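Local coordinates for acetate CoA-transferase subunit beta (Escherichia coli DH5[alpha], PDB 5DBN), which is the beta subunit of an enzyme that activates short-chain fatty acids, transferring CoA from acetyl-CoA to acetoacetate through a covalent enzyme-CoA intermediate, at residues T42-S45 against F49-L52; L171-F176 against W182-A187. All coordinates share one frame; numbering follows the deposited sequence.

Contact 1 (T42-S45 against F49-L52)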
loop_
_atom_site.group_PDB
_atom_site.type_symbol
_atom_site.label_atom_id
_atom_site.label_comp_id
_atom_site.label_asym_id
_atom_site.label_seq_id
_atom_site.Cartn_x
_atom_site.Cartn_y
_atom_site.Cartn_z
ATOM N N THR B 42 7.670 14.475 17.314
ATOM C CA THR B 42 6.693 13.401 17.275
ATOM C C THR B 42 7.437 12.094 17.048
ATOM O O THR B 42 8.140 11.936 16.051
ATOM C CB THR B 42 5.652 13.623 16.167
ATOM O OG1 THR B 42 5.089 14.934 16.297
ATOM C CG2 THR B 42 4.545 12.585 16.250
ATOM N N LEU B 43 7.288 11.163 17.984
ATOM C CA LEU B 43 7.981 9.883 17.904
ATOM C C LEU B 43 7.171 8.853 17.126
ATOM O O LEU B 43 5.978 8.662 17.374
ATOM C CB LEU B 43 8.291 9.360 19.308
ATOM C CG LEU B 43 9.323 10.172 20.091
ATOM C CD1 LEU B 43 9.412 9.663 21.518
ATOM C CD2 LEU B 43 10.685 10.093 19.426
ATOM N N GLN B 44 7.843 8.191 16.190
ATOM C CA GLN B 44 7.234 7.161 15.359
ATOM C C GLN B 44 7.661 5.787 15.862
ATOM O O GLN B 44 8.838 5.561 16.148
ATOM C CB GLN B 44 7.641 7.357 13.892
ATOM C CG GLN B 44 6.802 6.577 12.881
ATOM C CD GLN B 44 7.342 5.186 12.589
ATOM O OE1 GLN B 44 8.315 4.736 13.195
ATOM N NE2 GLN B 44 6.706 4.497 11.648
ATOM N N SER B 45 6.698 4.877 15.973
ATOM C CA SER B 45 6.966 3.515 16.423
ATOM C C SER B 45 6.768 2.551 15.254
ATOM O O SER B 45 5.718 2.558 14.609
ATOM C CB SER B 45 6.055 3.152 17.599
ATOM O OG SER B 45 6.579 2.065 18.345
ATOM N N PHE B 49 2.530 3.285 14.653
ATOM C CA PHE B 49 1.828 4.490 15.090
ATOM C C PHE B 49 2.748 5.694 15.289
ATOM O O PHE B 49 3.956 5.552 15.479
ATOM C CB PHE B 49 1.039 4.214 16.377
ATOM C CG PHE B 49 1.874 3.743 17.534
ATOM C CD1 PHE B 49 2.152 2.397 17.702
ATOM C CD2 PHE B 49 2.342 4.640 18.478
ATOM C CE1 PHE B 49 2.904 1.959 18.773
ATOM C CE2 PHE B 49 3.093 4.206 19.554
ATOM C CZ PHE B 49 3.373 2.864 19.702
ATOM N N LEU B 50 2.148 6.879 15.208
ATOM C CA LEU B 50 2.833 8.142 15.461
ATOM C C LEU B 50 2.309 8.770 16.744
ATOM O O LEU B 50 1.122 8.657 17.058
ATOM C CB LEU B 50 2.641 9.106 14.289
ATOM C CG LEU B 50 3.489 8.836 13.047
ATOM C CD1 LEU B 50 2.907 9.541 11.839
ATOM C CD2 LEU B 50 4.917 9.291 13.286
ATOM N N GLY B 51 3.196 9.437 17.474
ATOM C CA GLY B 51 2.837 10.076 18.724
ATOM C C GLY B 51 3.161 9.197 19.917
ATOM O O GLY B 51 2.423 9.182 20.904
ATOM N N LEU B 52 4.273 8.472 19.830
ATOM C CA LEU B 52 4.714 7.602 20.918
ATOM C C LEU B 52 5.078 8.421 22.146
ATOM O O LEU B 52 5.622 9.520 22.033
ATOM C CB LEU B 52 5.913 6.757 20.482
ATOM C CG LEU B 52 6.551 5.865 21.550
ATOM C CD1 LEU B 52 5.584 4.797 22.027
ATOM C CD2 LEU B 52 7.824 5.234 21.022
HETATM O O HOH W 1 5.439 11.354 20.073
#

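Contact 2 (L171-F176 against W182-A187)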
loop_
_atom_site.group_PDB
_atom_site.type_symbol
_atom_site.label_atom_id
_atom_site.label_comp_id
_atom_site.label_asym_id
_atom_site.label_seq_id
_atom_site.Cartn_x
_atom_site.Cartn_y
_atom_site.Cartn_z
ATOM N N LEU B 171 33.059 10.908 23.281
ATOM C CA LEU B 171 34.352 11.550 23.082
ATOM C C LEU B 171 34.309 12.621 21.989
ATOM O O LEU B 171 35.040 13.611 22.057
ATOM C CB LEU B 171 35.406 10.501 22.715
ATOM C CG LEU B 171 35.966 9.608 23.832
ATOM C CD1 LEU B 171 37.012 8.656 23.272
ATOM C CD2 LEU B 171 36.522 10.390 25.011
ATOM N N ALA B 172 33.449 12.436 20.990
ATOM C CA ALA B 172 33.450 13.325 19.829
ATOM C C ALA B 172 32.188 13.231 18.969
ATOM O O ALA B 172 31.393 12.301 19.106
ATOM C CB ALA B 172 34.669 13.039 18.971
ATOM N N VAL B 173 32.026 14.208 18.079
ATOM C CA VAL B 173 30.968 14.190 17.073
ATOM C C VAL B 173 31.570 14.216 15.671
ATOM O O VAL B 173 32.339 15.116 15.335
ATOM C CB VAL B 173 30.004 15.389 17.232
ATOM C CG1 VAL B 173 28.905 15.344 16.181
ATOM C CG2 VAL B 173 29.398 15.410 18.628
ATOM N N PHE B 174 31.225 13.210 14.871
ATOM C CA PHE B 174 31.650 13.130 13.475
ATOM C C PHE B 174 30.475 13.387 12.537
ATOM O O PHE B 174 29.339 13.026 12.848
ATOM C CB PHE B 174 32.249 11.757 13.158
ATOM C CG PHE B 174 33.487 11.424 13.944
ATOM C CD1 PHE B 174 34.732 11.864 13.523
ATOM C CD2 PHE B 174 33.409 10.647 15.088
ATOM C CE1 PHE B 174 35.871 11.545 14.235
ATOM C CE2 PHE B 174 34.545 10.328 15.804
ATOM C CZ PHE B 174 35.776 10.778 15.378
ATOM N N ARG B 175 30.750 14.007 11.393
ATOM C CA ARG B 175 29.739 14.175 10.350
ATOM C C ARG B 175 30.265 13.677 9.003
ATOM O O ARG B 175 31.433 13.882 8.668
ATOM C CB ARG B 175 29.310 15.638 10.230
ATOM C CG ARG B 175 28.582 16.180 11.445
ATOM C CD ARG B 175 28.029 17.567 11.175
ATOM N NE ARG B 175 27.472 18.187 12.376
ATOM C CZ ARG B 175 26.242 17.976 12.838
ATOM N NH1 ARG B 175 25.419 17.143 12.214
ATOM N NH2 ARG B 175 25.835 18.595 13.938
ATOM N N PHE B 176 29.396 13.018 8.241
ATOM C CA PHE B 176 29.733 12.565 6.893
ATOM C C PHE B 176 29.134 13.508 5.855
ATOM O O PHE B 176 27.915 13.562 5.682
ATOM C CB PHE B 176 29.238 11.136 6.652
ATOM C CG PHE B 176 29.908 10.106 7.517
ATOM C CD1 PHE B 176 31.078 9.492 7.102
ATOM C CD2 PHE B 176 29.365 9.743 8.736
ATOM C CE1 PHE B 176 31.698 8.542 7.891
ATOM C CE2 PHE B 176 29.980 8.793 9.531
ATOM C CZ PHE B 176 31.148 8.190 9.106
ATOM N N TRP B 182 34.187 13.953 8.719
ATOM C CA TRP B 182 34.700 15.137 9.400
ATOM C C TRP B 182 34.519 15.053 10.909
ATOM O O TRP B 182 33.425 14.775 11.397
ATOM C CB TRP B 182 34.004 16.395 8.869
ATOM C CG TRP B 182 34.458 16.789 7.505
ATOM C CD1 TRP B 182 33.921 16.395 6.316
ATOM C CD2 TRP B 182 35.547 17.660 7.185
ATOM N NE1 TRP B 182 34.612 16.964 5.274
ATOM C CE2 TRP B 182 35.615 17.748 5.782
ATOM C CE3 TRP B 182 36.472 18.376 7.952
ATOM C CZ2 TRP B 182 36.571 18.520 5.129
ATOM C CZ3 TRP B 182 37.421 19.141 7.302
ATOM C CH2 TRP B 182 37.464 19.209 5.904
ATOM N N LEU B 183 35.603 15.293 11.639
ATOM C CA LEU B 183 35.528 15.467 13.083
ATOM C C LEU B 183 35.103 16.906 13.360
ATOM O O LEU B 183 35.881 17.838 13.159
ATOM C CB LEU B 183 36.871 15.158 13.747
ATOM C CG LEU B 183 36.981 15.482 15.239
ATOM C CD1 LEU B 183 35.980 14.672 16.048
ATOM C CD2 LEU B 183 38.395 15.235 15.738
ATOM N N THR B 184 33.865 17.080 13.810
ATOM C CA THR B 184 33.286 18.411 13.962
ATOM C C THR B 184 33.257 18.899 15.413
ATOM O O THR B 184 33.283 20.106 15.657
ATOM C CB THR B 184 31.856 18.446 13.387
ATOM O OG1 THR B 184 31.068 17.412 13.990
ATOM C CG2 THR B 184 31.886 18.238 11.877
ATOM N N GLU B 185 33.186 17.973 16.366
ATOM C CA GLU B 185 33.254 18.334 17.784
ATOM C C GLU B 185 34.070 17.341 18.605
ATOM O O GLU B 185 34.108 16.146 18.305
ATOM C CB GLU B 185 31.850 18.445 18.384
ATOM C CG GLU B 185 30.889 19.294 17.576
ATOM C CD GLU B 185 29.483 19.284 18.146
ATOM O OE1 GLU B 185 29.339 19.184 19.383
ATOM O OE2 GLU B 185 28.520 19.387 17.357
ATOM N N ILE B 186 34.717 17.860 19.644
ATOM C CA ILE B 186 35.417 17.046 20.632
ATOM C C ILE B 186 34.816 17.320 22.006
ATOM O O ILE B 186 34.528 18.468 22.344
ATOM C CB ILE B 186 36.930 17.343 20.645
ATOM C CG1 ILE B 186 37.522 17.084 19.254
ATOM C CG2 ILE B 186 37.632 16.500 21.711
ATOM C CD1 ILE B 186 39.023 17.299 19.147
ATOM N N ALA B 187 34.630 16.267 22.794
ATOM C CA ALA B 187 34.016 16.397 24.111
ATOM C C ALA B 187 34.972 17.057 25.097
ATOM O O ALA B 187 36.189 16.917 24.980
ATOM C CB ALA B 187 33.582 15.034 24.627
HETATM O O HOH W 2 28.855 19.152 14.711
#

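Contact 1 (T42-S45 against F49-L52)
Ser45 and Phe49 form an antiparallel hydrogen-bonded pair that flanks the three-residue turn carrying Glu46, the predicted active-site residue, in the Ser-Glu-Asn-Gly signature of this CoA-transferase family. Ser45 N donates to Phe49 O over 2.9 Å, arriving almost in line with the carbonyl (C=O...N 173°), and Phe49 N returns a longer bond of 3.3 Å to Ser45 O, lying in that carbonyl's plane. The side chains also meet. Phe49 CG sits between its backbone N and carbonyl carbon (chi1 59°), which swings the ring back against Ser45; the Ser45 CB lies over one face, 3.6 Å from the centroid of the Phe49 ring and 18° off its normal, a CH-pi contact. Ser45 OG bonds to Asn47 OD1 within the turn.

On the other face of the pairing, Leu50 CD2 rests against CB and CG of Gln44. Beyond CG the Gln44 chain bends; its amide is hydrogen-bonded to Asn22 and Ser84, and the side chain as a whole lies near that of Glu46.

The chain turns a corner at Leu50, and past it Leu43 O accepts two amides: Gly51 N at 2.9 Å from Leu43 O and Leu52 N at 3.0 Å from it come from opposite faces of the carbonyl plane. Gly51 has backbone angles at which a side chain would press on the preceding carbonyl oxygen. Leu43 CB packs on Leu52 CB at 3.7 Å, and water 1 accepts from Leu43 N while donating to Leu52 O. Two backbone bonds between Ser45 and Phe49 close the turn, and two more to Leu43 O hold the chain beyond the corner; the ring against Ser45 CB and the Asn47 bond to its hydroxyl add side-chain restraint, consistent with a defined placement of Glu46.

Contact 2 (L171-F176 against W182-A187)
Phe174 and Leu183 meet on one face of an antiparallel beta hairpin, Val173 and Glu185 on the other, and a classic beta bulge between them sets Thr184 and Glu185 both opposite Val173. Leu183 CD1 stands over the Phe174 ring, 4.1 Å from the ring centroid and 28° off its normal, and also reaches Ala172 CB; helix 192-197 packs on this face. Val173 and Glu185 run side by side in the same direction, CB to CB 3.8 Å.

At the bulge Val173 O takes three bonds: Thr184 N at 2.9 Å, nearly head-on; Glu185 N at 3.2 Å, on a lone pair; and Thr184 OG1, which donates from above the carbonyl plane. Thr184 chi1 (54°) turns the hydroxyl onto that oxygen and sends CG2 against Arg175 CG and CD, the two side chains crossing at about a right angle. A valine in place of Thr184 would probably leave Val173 O with its two amide donors alone and water 2 with one acceptor fewer. Arg175 and Glu185 have salt-bridge partners in Glu14 and Arg10 respectively. Water 2 links the three polar side chains: it accepts from Arg175 NE at 2.9 Å and donates to Thr184 OG1 and to Glu185 OE2.

Along the chain the two contacts are in series, neither enclosing nor crossing the other. Contact 1 comes first and closes a three-residue turn after strand 42-45, within this chain the outermost strand on one side of the main mixed sheet; segment 49-52 overlaps strand 51-53, which pairs with 71-73 in a separate sheet. Contact 2 closes much later, across the five residues between 171-176 and 182-187, joining two neighbouring strands toward the opposite edge of the main sheet. Their centres are 29 Å apart, on opposite sides of the chain's centre, and their nearest atoms are about 18 Å apart. Strands 20-23, 95-98, 135-138 and 166-168 bridge the interval.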